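Local coordinates for protein methylenetetrahydrofolate--tRNA-(uracil-5-)-methyltransferase TrmFO (Thermus thermophilus, PDB 3G5S) that uses FAD and methylenetetrahydrofolate to methylate C5 of uridine 54 in tRNA, probably in all tRNAs, with NADH or NADPH as reductant, at residues A[238-244]-A[256-260]; A[203-208]-A[226-231]; A[1-5]-A[112-116]; A[69-74]-A[420-425]; A[315-321]-A[379-385]. All coordinates share one frame. Numbering follows the deposited sequence.

Interaction 1: residues A[238-244]-A[256-260]; sequences LFGPMKP and PFAVV
The stretch 238-244 leaves the end of helix 236-239 at G240, turns through a type I beta turn from G240 to K243 (K243 N to G240 O 3.1 Å) and runs on to P244, while 256-260 enters strand 258-264 in extended conformation at A258. The type I turn after helix 236-239 is fastened to the start of the strand by one backbone hydrogen bond, V259 N to M242 O (3.0 Å, N-H...O angle 166°). Two CA-H...O contacts flank it: M242 CA lies 3.0 Å from V259 O, and A258 CA 3.4 Å from M242 O. L238, in the mt rotamer, brings CD2 to 3.8 Å from A258 CB and 3.9 Å from F257 CE2; selenomethionine M242 (mtp) sets CE 3.9 Å from V260 CG2; and P244, its CB directed toward 256-260, places CB 3.8 Å from P256 CG. Strand 258-264 pairs antiparallel with strand 187-191, and Y196 of helix 193-205 packs against L238, M242 and F257.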
# COMPACT_ATOMS: atom_id res chain seq x y z
N LEU A 238 -21.54 17.19 -10.67
CA LEU A 238 -22.26 18.15 -9.84
C LEU A 238 -23.32 17.48 -8.97
O LEU A 238 -23.64 17.96 -7.88
CB LEU A 238 -22.89 19.26 -10.69
CG LEU A 238 -21.91 20.08 -11.54
CD1 LEU A 238 -22.68 21.03 -12.45
CD2 LEU A 238 -20.93 20.84 -10.66
N PHE A 239 -23.86 16.37 -9.46
CA PHE A 239 -24.77 15.57 -8.65
C PHE A 239 -24.00 14.70 -7.67
O PHE A 239 -24.55 14.30 -6.65
CB PHE A 239 -25.61 14.64 -9.53
CG PHE A 239 -26.79 15.30 -10.20
CD1 PHE A 239 -27.82 15.84 -9.44
CD2 PHE A 239 -26.88 15.35 -11.57
CE1 PHE A 239 -28.91 16.43 -10.04
CE2 PHE A 239 -27.98 15.94 -12.19
CZ PHE A 239 -28.99 16.48 -11.42
N GLY A 240 -22.74 14.41 -8.01
CA GLY A 240 -21.92 13.45 -7.30
C GLY A 240 -20.87 14.08 -6.39
O GLY A 240 -21.21 14.86 -5.51
N PRO A 241 -19.59 13.76 -6.62
CA PRO A 241 -18.58 14.09 -5.61
C PRO A 241 -18.28 15.58 -5.51
O PRO A 241 -17.67 15.98 -4.54
CB PRO A 241 -17.35 13.33 -6.09
CG PRO A 241 -17.55 13.21 -7.57
CD PRO A 241 -19.02 12.96 -7.71
N MSE A 242 -18.72 16.37 -6.49
CA MSE A 242 -18.46 17.80 -6.47
C MSE A 242 -19.68 18.61 -6.02
O MSE A 242 -19.67 19.84 -6.09
CB MSE A 242 -17.92 18.28 -7.82
CG MSE A 242 -16.62 17.57 -8.23
SE MSE A 242 -15.82 18.20 -9.87
CE MSE A 242 -15.23 19.94 -9.25
N LYS A 243 -20.71 17.92 -5.53
CA LYS A 243 -21.92 18.62 -5.09
C LYS A 243 -21.65 19.54 -3.90
O LYS A 243 -20.87 19.21 -3.01
CB LYS A 243 -23.01 17.61 -4.75
CG LYS A 243 -22.74 16.80 -3.50
CD LYS A 243 -23.77 15.68 -3.38
CE LYS A 243 -23.52 14.82 -2.16
NZ LYS A 243 -24.49 13.70 -2.07
N PRO A 244 -22.30 20.72 -3.88
CA PRO A 244 -22.08 21.69 -2.80
C PRO A 244 -23.15 21.63 -1.72
O PRO A 244 -23.20 22.52 -0.86
CB PRO A 244 -22.18 23.01 -3.55
CG PRO A 244 -23.26 22.75 -4.56
CD PRO A 244 -23.07 21.31 -4.99
N PRO A 256 -21.51 27.19 -2.60
CA PRO A 256 -20.60 27.27 -3.74
C PRO A 256 -21.20 26.59 -4.97
O PRO A 256 -22.14 25.80 -4.85
CB PRO A 256 -19.35 26.52 -3.26
CG PRO A 256 -19.82 25.67 -2.14
CD PRO A 256 -21.00 26.32 -1.52
N PHE A 257 -20.68 26.93 -6.14
CA PHE A 257 -21.16 26.27 -7.35
C PHE A 257 -20.81 24.77 -7.31
O PHE A 257 -21.65 23.92 -7.57
CB PHE A 257 -20.58 26.91 -8.60
CG PHE A 257 -21.02 26.24 -9.86
CD1 PHE A 257 -22.23 26.58 -10.45
CD2 PHE A 257 -20.27 25.23 -10.43
CE1 PHE A 257 -22.66 25.94 -11.61
CE2 PHE A 257 -20.69 24.59 -11.58
CZ PHE A 257 -21.89 24.95 -12.17
N ALA A 258 -19.56 24.47 -7.00
CA ALA A 258 -19.09 23.10 -6.89
C ALA A 258 -17.94 23.09 -5.90
O ALA A 258 -17.35 24.14 -5.61
CB ALA A 258 -18.64 22.59 -8.24
N VAL A 259 -17.63 21.91 -5.35
CA VAL A 259 -16.49 21.77 -4.46
C VAL A 259 -15.76 20.48 -4.76
O VAL A 259 -16.31 19.54 -5.33
CB VAL A 259 -16.89 21.74 -2.97
CG1 VAL A 259 -17.68 22.97 -2.60
CG2 VAL A 259 -17.64 20.46 -2.64
N VAL A 260 -14.49 20.45 -4.39
CA VAL A 260 -13.79 19.19 -4.16
C VAL A 260 -13.57 19.10 -2.66
O VAL A 260 -13.06 20.04 -2.03
CB VAL A 260 -12.46 19.13 -4.92
CG1 VAL A 260 -11.66 17.90 -4.51
CG2 VAL A 260 -12.70 19.16 -6.42

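Interaction 2: residues A[203-208]-A[226-231]; sequences LLEAQR and VEELAR
R231 donates two hydrogen bonds to L204 O, from NE at 3.2 Å and from NH2 at 3.1 Å, so its extended mttt side chain reaches back over the last turn of helix 193-205. R208, three residues beyond the helix end at E205, folds back onto it (chi1 p, chi2 -144° between wells, chi3 p): NH2 donates to L203 O (3.0 Å) and A206 O (2.7 Å), and NE to A206 O (3.1 Å). The two guanidinium groups stack, centres 3.5 Å apart and planes at 18°; their facing nitrogens are all donors and do not bond each other, the N-H groups going to carbonyls and water while the flat faces meet. E227 CG, 3.4 Å from R208 NH1, lies over the opposite face of R208, its carboxylate held by T279 and G280. A water accepts from R208 NH1 (2.8 Å) and donates to E228 OE1 (2.7 Å). Beneath, L203 (CA 5.3 Å from that of E227) sets CB 3.8 Å from A230 CB, and L204 CD2 lies 4.0 Å from A230 CB. The carbonyls of L203 and L204 in the last helical turn, and of A206 just beyond, thus accept from a stacked arginine pair.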
# COMPACT_ATOMS: atom_id res chain seq x y z
N LEU A 203 -11.02 16.56 -17.81
CA LEU A 203 -11.29 15.16 -17.48
C LEU A 203 -11.69 14.35 -18.71
O LEU A 203 -11.34 13.18 -18.83
CB LEU A 203 -12.39 15.06 -16.43
CG LEU A 203 -11.97 15.25 -14.97
CD1 LEU A 203 -13.20 15.32 -14.08
CD2 LEU A 203 -11.04 14.12 -14.52
N LEU A 204 -12.43 14.98 -19.61
CA LEU A 204 -12.91 14.28 -20.80
C LEU A 204 -11.76 13.73 -21.63
O LEU A 204 -11.85 12.63 -22.19
CB LEU A 204 -13.78 15.20 -21.66
CG LEU A 204 -15.11 15.66 -21.06
CD1 LEU A 204 -15.84 16.59 -22.02
CD2 LEU A 204 -15.98 14.48 -20.69
N GLU A 205 -10.66 14.47 -21.69
CA GLU A 205 -9.56 14.15 -22.60
C GLU A 205 -8.35 13.49 -21.94
O GLU A 205 -7.46 12.99 -22.63
CB GLU A 205 -9.12 15.41 -23.33
CG GLU A 205 -10.19 16.04 -24.20
CD GLU A 205 -9.73 17.34 -24.84
OE1 GLU A 205 -8.72 17.90 -24.39
OE2 GLU A 205 -10.39 17.79 -25.80
N ALA A 206 -8.31 13.50 -20.61
CA ALA A 206 -7.15 13.00 -19.89
C ALA A 206 -6.83 11.54 -20.20
O ALA A 206 -7.74 10.72 -20.35
CB ALA A 206 -7.35 13.19 -18.40
N GLN A 207 -5.54 11.22 -20.28
CA GLN A 207 -5.12 9.85 -20.56
C GLN A 207 -5.36 8.93 -19.37
O GLN A 207 -5.05 9.27 -18.23
CB GLN A 207 -3.64 9.81 -20.97
CG GLN A 207 -3.36 10.43 -22.33
CD GLN A 207 -2.00 10.03 -22.88
OE1 GLN A 207 -1.11 9.63 -22.14
NE2 GLN A 207 -1.85 10.14 -24.20
N ARG A 208 -5.92 7.75 -19.64
CA ARG A 208 -6.23 6.81 -18.58
C ARG A 208 -5.66 5.43 -18.85
O ARG A 208 -5.42 5.06 -20.01
CB ARG A 208 -7.74 6.72 -18.38
CG ARG A 208 -8.49 6.24 -19.61
CD ARG A 208 -9.83 6.94 -19.73
NE ARG A 208 -9.67 8.39 -19.86
CZ ARG A 208 -10.65 9.27 -19.71
NH1 ARG A 208 -11.87 8.86 -19.42
NH2 ARG A 208 -10.40 10.57 -19.84
N VAL A 226 -14.08 8.88 -11.80
CA VAL A 226 -14.53 10.26 -12.02
C VAL A 226 -14.41 10.70 -13.46
O VAL A 226 -15.23 11.48 -13.95
CB VAL A 226 -13.80 11.29 -11.13
CG1 VAL A 226 -14.27 11.18 -9.70
CG2 VAL A 226 -12.29 11.13 -11.22
N GLU A 227 -13.39 10.22 -14.16
CA GLU A 227 -13.21 10.58 -15.55
C GLU A 227 -14.33 10.00 -16.41
O GLU A 227 -14.70 10.58 -17.44
CB GLU A 227 -11.82 10.16 -16.07
CG GLU A 227 -11.56 8.67 -16.07
CD GLU A 227 -10.96 8.15 -14.77
OE1 GLU A 227 -11.06 8.84 -13.73
OE2 GLU A 227 -10.39 7.04 -14.79
N GLU A 228 -14.88 8.87 -15.99
CA GLU A 228 -16.02 8.29 -16.69
C GLU A 228 -17.32 9.01 -16.33
O GLU A 228 -18.18 9.21 -17.19
CB GLU A 228 -16.12 6.79 -16.40
CG GLU A 228 -17.17 6.05 -17.23
CD GLU A 228 -16.95 6.18 -18.74
OE1 GLU A 228 -15.80 6.38 -19.17
OE2 GLU A 228 -17.94 6.06 -19.49
N LEU A 229 -17.47 9.42 -15.07
CA LEU A 229 -18.60 10.27 -14.70
C LEU A 229 -18.62 11.53 -15.57
O LEU A 229 -19.68 11.95 -16.04
CB LEU A 229 -18.56 10.65 -13.22
CG LEU A 229 -18.82 9.54 -12.20
CD1 LEU A 229 -18.62 10.06 -10.79
CD2 LEU A 229 -20.23 8.96 -12.37
N ALA A 230 -17.46 12.13 -15.78
CA ALA A 230 -17.36 13.30 -16.63
C ALA A 230 -17.90 13.02 -18.03
O ALA A 230 -18.64 13.82 -18.60
CB ALA A 230 -15.93 13.78 -16.71
N ARG A 231 -17.53 11.87 -18.58
CA ARG A 231 -17.94 11.51 -19.93
C ARG A 231 -19.44 11.25 -20.02
O ARG A 231 -20.03 11.37 -21.09
CB ARG A 231 -17.14 10.32 -20.46
CG ARG A 231 -15.71 10.68 -20.84
CD ARG A 231 -15.00 9.56 -21.59
NE ARG A 231 -13.64 9.95 -21.95
CZ ARG A 231 -12.73 9.12 -22.46
NH1 ARG A 231 -13.03 7.85 -22.68
NH2 ARG A 231 -11.51 9.57 -22.75
O HOH W 1 -13.10 6.41 -19.08

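Interaction 3: residues A[1-5]-A[112-116]; sequences MERVN and PLLEV
R3 dominates this surface contact. Its chi1 is m, chi2 and chi3 are t, and chi4 is -85°, so an extended chain carries the guanidinium across to 112-116, although the nearest CA atoms, those of R3 and E115, are 8.6 Å apart. The extended E115 side chain (tt) returns OE2 to 3.2 Å from R3 NE; this salt bridge rests on charge alone, since the oxygen lies well out of the guanidinium plane, and E115 CB sits over one guanidinium face. R3 NH2 lies 3.0 Å from L113 O; its hydrogen bond goes to V27 O of strand 27-30, while R3 NH1 donates to a water (2.9 Å) that in turn donates to P112 O (2.8 Å). Selenomethionine M1 (ptp) lays SE 4.3 Å from CD2 of L113 (mt). Strands 4-7 and 114-117 belong to the parallel sheet of the FAD-binding Rossmann-type fold but do not pair: strand 27-30 runs between them, and R3 spans it at the strands' N-terminal ends, with L113 and L114 resting on L21 of helix 11-22.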
# COMPACT_ATOMS: atom_id res chain seq x y z
N MSE A 1 7.86 -32.25 12.08
CA MSE A 1 8.21 -31.16 12.99
C MSE A 1 7.13 -30.09 12.95
O MSE A 1 6.41 -29.96 11.96
CB MSE A 1 9.57 -30.56 12.61
CG MSE A 1 9.60 -29.78 11.28
SE MSE A 1 11.38 -29.23 10.69
CE MSE A 1 12.08 -30.96 10.16
N GLU A 2 7.01 -29.32 14.02
CA GLU A 2 6.09 -28.20 14.06
C GLU A 2 6.58 -27.11 13.11
O GLU A 2 7.78 -26.83 13.05
CB GLU A 2 6.00 -27.64 15.48
CG GLU A 2 4.70 -26.92 15.79
CD GLU A 2 3.50 -27.86 15.81
OE1 GLU A 2 3.69 -29.10 15.80
OE2 GLU A 2 2.37 -27.36 15.85
N ARG A 3 5.65 -26.50 12.38
CA ARG A 3 5.98 -25.50 11.38
C ARG A 3 5.03 -24.33 11.47
O ARG A 3 3.84 -24.51 11.78
CB ARG A 3 5.91 -26.10 9.97
CG ARG A 3 6.81 -27.28 9.72
CD ARG A 3 6.63 -27.86 8.32
NE ARG A 3 7.49 -29.01 8.12
CZ ARG A 3 8.76 -28.95 7.73
NH1 ARG A 3 9.45 -30.07 7.58
NH2 ARG A 3 9.34 -27.78 7.48
N VAL A 4 5.55 -23.13 11.20
CA VAL A 4 4.70 -21.98 10.97
C VAL A 4 4.17 -22.04 9.54
O VAL A 4 4.94 -22.28 8.61
CB VAL A 4 5.47 -20.67 11.18
CG1 VAL A 4 4.68 -19.48 10.66
CG2 VAL A 4 5.80 -20.51 12.65
N ASN A 5 2.86 -21.87 9.38
CA ASN A 5 2.27 -21.85 8.06
C ASN A 5 2.47 -20.50 7.40
O ASN A 5 2.26 -19.47 8.04
CB ASN A 5 0.77 -22.11 8.15
CG ASN A 5 0.45 -23.44 8.79
OD1 ASN A 5 0.91 -24.48 8.32
ND2 ASN A 5 -0.32 -23.42 9.87
N PRO A 112 16.81 -26.45 4.65
CA PRO A 112 16.46 -27.69 5.36
C PRO A 112 15.18 -27.60 6.18
O PRO A 112 14.58 -28.63 6.48
CB PRO A 112 17.64 -27.91 6.32
CG PRO A 112 18.75 -27.07 5.79
CD PRO A 112 18.10 -25.90 5.11
N LEU A 113 14.78 -26.39 6.55
CA LEU A 113 13.62 -26.21 7.42
C LEU A 113 12.34 -25.81 6.68
O LEU A 113 11.32 -25.55 7.32
CB LEU A 113 13.93 -25.22 8.54
CG LEU A 113 15.09 -25.56 9.48
CD1 LEU A 113 15.24 -24.50 10.56
CD2 LEU A 113 14.94 -26.95 10.10
N LEU A 114 12.39 -25.79 5.35
CA LEU A 114 11.22 -25.42 4.56
C LEU A 114 10.55 -26.62 3.90
O LEU A 114 11.18 -27.36 3.15
CB LEU A 114 11.60 -24.41 3.47
CG LEU A 114 10.41 -24.02 2.58
CD1 LEU A 114 9.42 -23.19 3.38
CD2 LEU A 114 10.85 -23.27 1.34
N GLU A 115 9.26 -26.79 4.18
CA GLU A 115 8.42 -27.73 3.45
C GLU A 115 7.48 -26.93 2.55
O GLU A 115 6.82 -26.00 3.00
CB GLU A 115 7.58 -28.59 4.40
CG GLU A 115 6.67 -29.56 3.66
CD GLU A 115 5.62 -30.23 4.55
OE1 GLU A 115 4.90 -31.12 4.04
OE2 GLU A 115 5.51 -29.88 5.74
N VAL A 116 7.45 -27.30 1.28
CA VAL A 116 6.55 -26.69 0.32
C VAL A 116 5.35 -27.60 0.10
O VAL A 116 5.52 -28.80 -0.14
CB VAL A 116 7.25 -26.47 -1.04
CG1 VAL A 116 6.29 -25.86 -2.04
CG2 VAL A 116 8.47 -25.57 -0.86
O HOH W 2 11.84 -29.08 6.35

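Interaction 4: residues A[69-74]-A[420-425]; sequences AEMRRA and GLEAFS
The F424 ring (chi1 t, chi2 78°) lies against helix 63-74 with its face over E70 CB, a CH-pi contact 3.9 Å from the ring centroid and 17° off the normal. F424 CE2 is 3.2 Å from E70 O and 4.1 Å from A74 CB, at the ring edge, and F424 CZ is 3.5 Å from CE of selenomethionine M71. One turn earlier, L421 (tp) inserts CD1 beside the first turn of the segment, 3.9 Å from A69 CB and 4.1 Å from E70 CG. Both segments are helical, their axes 9.8 Å apart and crossing at -24°, with CA of E70 6.0 Å from that of L421 and CA of R73 6.8 Å from that of S425. R73, in an mmt conformation with chi4 103°, curls over the solvent-exposed side: NH1 donates to S425 OG at 2.6 Å, and L421 CD2 lies 3.4 Å from R73 NH2, over one guanidinium face. The E70 carboxylate instead accepts from the amides of M374 and L375. An apolar interface of F424, L421, M71, A69 and A74 thus joins helix 409-429 to helix 63-74 of the GidA-family region, with the R73-S425 hydrogen bond at its solvent side.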
# COMPACT_ATOMS: atom_id res chain seq x y z
N ALA A 69 16.63 0.34 0.96
CA ALA A 69 17.80 0.38 1.83
C ALA A 69 17.53 -0.30 3.17
O ALA A 69 18.38 -1.03 3.69
CB ALA A 69 18.28 1.81 2.03
N GLU A 70 16.35 -0.06 3.73
CA GLU A 70 15.96 -0.71 4.98
C GLU A 70 15.95 -2.21 4.80
O GLU A 70 16.44 -2.95 5.65
CB GLU A 70 14.58 -0.22 5.43
CG GLU A 70 14.56 1.22 5.89
CD GLU A 70 13.17 1.77 6.20
OE1 GLU A 70 12.14 1.07 6.02
OE2 GLU A 70 13.13 2.95 6.62
N MSE A 71 15.36 -2.68 3.71
CA MSE A 71 15.26 -4.11 3.49
C MSE A 71 16.63 -4.77 3.26
O MSE A 71 16.83 -5.90 3.68
CB MSE A 71 14.25 -4.41 2.39
CG MSE A 71 12.80 -4.20 2.85
SE MSE A 71 12.33 -5.34 4.38
CE MSE A 71 12.67 -4.05 5.80
N ARG A 72 17.57 -4.06 2.63
CA ARG A 72 18.93 -4.59 2.57
C ARG A 72 19.52 -4.74 3.96
O ARG A 72 20.15 -5.74 4.28
CB ARG A 72 19.85 -3.69 1.74
CG ARG A 72 19.57 -3.71 0.26
CD ARG A 72 20.74 -3.10 -0.52
NE ARG A 72 20.44 -3.05 -1.95
CZ ARG A 72 19.86 -2.02 -2.56
NH1 ARG A 72 19.57 -0.91 -1.88
NH2 ARG A 72 19.60 -2.10 -3.85
N ARG A 73 19.34 -3.72 4.80
CA ARG A 73 19.87 -3.77 6.15
C ARG A 73 19.26 -4.94 6.91
O ARG A 73 19.93 -5.54 7.75
CB ARG A 73 19.62 -2.45 6.89
CG ARG A 73 20.26 -1.21 6.26
CD ARG A 73 21.72 -1.04 6.64
NE ARG A 73 22.33 0.15 6.04
CZ ARG A 73 22.57 1.29 6.68
NH1 ARG A 73 22.23 1.42 7.95
NH2 ARG A 73 23.15 2.30 6.04
N ALA A 74 18.00 -5.25 6.63
CA ALA A 74 17.31 -6.35 7.29
C ALA A 74 17.73 -7.72 6.77
O ALA A 74 17.39 -8.73 7.37
CB ALA A 74 15.80 -6.18 7.15
N GLY A 420 15.61 8.08 8.58
CA GLY A 420 14.83 6.85 8.60
C GLY A 420 15.69 5.61 8.57
O GLY A 420 15.43 4.64 9.29
N LEU A 421 16.72 5.63 7.74
CA LEU A 421 17.59 4.47 7.62
C LEU A 421 18.33 4.24 8.93
O LEU A 421 18.46 3.10 9.38
CB LEU A 421 18.56 4.64 6.45
CG LEU A 421 19.43 3.44 6.11
CD1 LEU A 421 18.58 2.19 5.85
CD2 LEU A 421 20.29 3.76 4.90
N GLU A 422 18.79 5.32 9.55
CA GLU A 422 19.45 5.22 10.84
C GLU A 422 18.51 4.67 11.91
O GLU A 422 18.90 3.81 12.71
CB GLU A 422 20.00 6.59 11.29
CG GLU A 422 20.64 6.56 12.67
CD GLU A 422 21.05 7.93 13.19
OE1 GLU A 422 21.14 8.88 12.39
OE2 GLU A 422 21.31 8.05 14.41
N ALA A 423 17.28 5.16 11.93
CA ALA A 423 16.29 4.70 12.90
C ALA A 423 16.01 3.21 12.70
O ALA A 423 15.90 2.46 13.67
CB ALA A 423 15.00 5.49 12.78
N PHE A 424 15.89 2.79 11.45
CA PHE A 424 15.61 1.40 11.16
C PHE A 424 16.77 0.50 11.60
O PHE A 424 16.56 -0.56 12.18
CB PHE A 424 15.34 1.20 9.67
CG PHE A 424 14.84 -0.17 9.35
CD1 PHE A 424 13.52 -0.51 9.60
CD2 PHE A 424 15.69 -1.12 8.82
CE1 PHE A 424 13.05 -1.78 9.31
CE2 PHE A 424 15.23 -2.40 8.54
CZ PHE A 424 13.91 -2.72 8.79
N SER A 425 17.98 0.94 11.31
CA SER A 425 19.16 0.17 11.68
C SER A 425 19.30 0.03 13.19
O SER A 425 19.65 -1.03 13.70
CB SER A 425 20.42 0.80 11.09
OG SER A 425 20.44 0.66 9.68

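Interaction 5: residues A[315-321]-A[379-385]; sequences APRLLGE and VRYLATA
V379, on helix 374-384, points toward 315-321 and brings CG2 to 3.2 Å from E321 O, the CA atoms of these two residues being 5.0 Å apart. R380 (mtt, chi4 -84°) stretches along the side chain of E321 (chi1 p, chi2 m): R380 CG is 4.0 Å from E321 CB, and E321 CG lies over one guanidinium face, while the NE of R380 donates to P369 O. L382 (mt) sets CB 3.9 Å from A315 CB, and its carbonyl O comes to 3.0 Å from P316 N, a proline nitrogen with no hydrogen to give. The nearest CA atoms are those of A383 and P316, 4.4 Å apart; A383 CB fits against the backbone of 319-321, 3.8 Å from L319 O and 3.5 Å from E321 N. At A385 the chain leaves helical conformation, with CB 4.1 Å from P316 CG and O 3.3 Å from P316 CB. Helix 315-318 ends at L318, and the chain is extended at L319 and G320 before E321 turns back to helical angles. A short helix and its exit thus pack closely on the C-terminal turns of helix 374-384 through A315, A383, A385 and P316. V379 also packs on T349 and L352 of helix 343-361.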
# COMPACT_ATOMS: atom_id res chain seq x y z
N ALA A 315 -7.25 -3.17 7.14
CA ALA A 315 -6.16 -3.25 8.11
C ALA A 315 -6.45 -2.46 9.39
O ALA A 315 -6.22 -2.98 10.48
CB ALA A 315 -4.83 -2.84 7.49
N PRO A 316 -6.95 -1.22 9.29
CA PRO A 316 -7.14 -0.50 10.56
C PRO A 316 -8.14 -1.18 11.49
O PRO A 316 -8.00 -1.09 12.71
CB PRO A 316 -7.65 0.88 10.11
CG PRO A 316 -7.16 1.03 8.72
CD PRO A 316 -7.12 -0.34 8.12
N ARG A 317 -9.13 -1.87 10.93
CA ARG A 317 -10.10 -2.57 11.76
C ARG A 317 -9.59 -3.91 12.27
O ARG A 317 -10.02 -4.36 13.33
CB ARG A 317 -11.40 -2.79 10.99
CG ARG A 317 -12.19 -1.52 10.68
CD ARG A 317 -12.53 -0.72 11.94
NE ARG A 317 -13.36 -1.47 12.88
CZ ARG A 317 -14.69 -1.51 12.84
NH1 ARG A 317 -15.35 -0.86 11.89
NH2 ARG A 317 -15.36 -2.21 13.75
N LEU A 318 -8.70 -4.55 11.53
CA LEU A 318 -8.33 -5.94 11.81
C LEU A 318 -6.92 -6.19 12.32
O LEU A 318 -6.71 -7.19 13.01
CB LEU A 318 -8.54 -6.81 10.57
CG LEU A 318 -9.96 -6.93 10.04
CD1 LEU A 318 -10.00 -7.85 8.83
CD2 LEU A 318 -10.94 -7.40 11.12
N LEU A 319 -5.97 -5.34 11.95
CA LEU A 319 -4.55 -5.60 12.18
C LEU A 319 -3.88 -4.58 13.10
O LEU A 319 -4.19 -3.39 13.05
CB LEU A 319 -3.78 -5.61 10.85
CG LEU A 319 -4.25 -6.58 9.77
CD1 LEU A 319 -3.44 -6.42 8.49
CD2 LEU A 319 -4.18 -8.02 10.26
N GLY A 320 -2.94 -5.06 13.91
CA GLY A 320 -2.04 -4.17 14.60
C GLY A 320 -0.85 -3.79 13.72
O GLY A 320 -0.67 -4.34 12.64
N GLU A 321 -0.04 -2.86 14.20
CA GLU A 321 1.15 -2.43 13.45
C GLU A 321 2.19 -3.56 13.34
O GLU A 321 3.12 -3.48 12.55
CB GLU A 321 1.77 -1.18 14.06
CG GLU A 321 2.47 -1.40 15.40
CD GLU A 321 1.52 -1.43 16.57
OE1 GLU A 321 0.32 -1.17 16.37
OE2 GLU A 321 1.98 -1.73 17.69
N VAL A 379 3.46 0.36 8.24
CA VAL A 379 2.64 -0.52 9.06
C VAL A 379 1.86 0.25 10.12
O VAL A 379 0.76 -0.15 10.51
CB VAL A 379 3.42 -1.71 9.66
CG1 VAL A 379 4.01 -2.55 8.54
CG2 VAL A 379 4.50 -1.25 10.65
N ARG A 380 2.42 1.36 10.58
CA ARG A 380 1.70 2.18 11.54
C ARG A 380 0.49 2.86 10.88
O ARG A 380 -0.55 3.02 11.51
CB ARG A 380 2.65 3.11 12.32
CG ARG A 380 3.62 2.31 13.19
CD ARG A 380 4.68 3.16 13.87
NE ARG A 380 5.67 2.30 14.53
CZ ARG A 380 5.53 1.78 15.75
NH1 ARG A 380 4.46 2.07 16.48
NH2 ARG A 380 6.47 0.99 16.24
N TYR A 381 0.62 3.22 9.60
CA TYR A 381 -0.51 3.70 8.81
C TYR A 381 -1.59 2.61 8.68
O TYR A 381 -2.77 2.87 8.90
CB TYR A 381 -0.06 4.19 7.43
CG TYR A 381 -1.20 4.69 6.57
CD1 TYR A 381 -1.57 6.02 6.58
CD2 TYR A 381 -1.91 3.82 5.74
CE1 TYR A 381 -2.61 6.49 5.79
CE2 TYR A 381 -2.97 4.27 4.95
CZ TYR A 381 -3.31 5.62 4.98
OH TYR A 381 -4.34 6.12 4.22
N LEU A 382 -1.18 1.39 8.33
CA LEU A 382 -2.14 0.28 8.22
C LEU A 382 -2.99 0.14 9.47
O LEU A 382 -4.19 -0.11 9.40
CB LEU A 382 -1.42 -1.04 7.93
CG LEU A 382 -0.68 -1.18 6.60
CD1 LEU A 382 -0.03 -2.55 6.51
CD2 LEU A 382 -1.61 -0.92 5.40
N ALA A 383 -2.35 0.31 10.63
CA ALA A 383 -3.01 0.05 11.90
C ALA A 383 -3.89 1.22 12.35
O ALA A 383 -4.81 1.01 13.13
CB ALA A 383 -1.99 -0.28 12.97
N THR A 384 -3.60 2.43 11.87
CA THR A 384 -4.22 3.63 12.43
C THR A 384 -4.94 4.53 11.43
O THR A 384 -5.49 5.56 11.81
CB THR A 384 -3.18 4.49 13.20
OG1 THR A 384 -2.18 4.98 12.30
CG2 THR A 384 -2.51 3.68 14.31
N ALA A 385 -4.94 4.15 10.15
CA ALA A 385 -5.59 4.98 9.14
C ALA A 385 -7.10 4.99 9.32
O ALA A 385 -7.68 4.18 10.05
CB ALA A 385 -5.23 4.50 7.75

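How the interactions relate
Interactions 1 and 2 form one neighbourhood: their centres are 16 Å apart and P241 CD meets L229 CD1 at 4.2 Å, with helices 226-231 and 236-239 consecutive in the chain. The nearer side chains, P241 and V226, are about 8 and 7 Å from the bound glutathione, near but not touching it. Interaction 3 is at the far side of the molecule, its centre 56 Å from that of interaction 1, in the sheet whose strand 4-7 leads into the predicted GxGxxG FAD-binding loop; the L114 side chain is about 13 Å from FAD. Interactions 4 and 5, centres 21 Å apart, tie helices 409-429 and 374-384 to earlier parts of the chain, interaction 5 falling within the span that interaction 4 bridges.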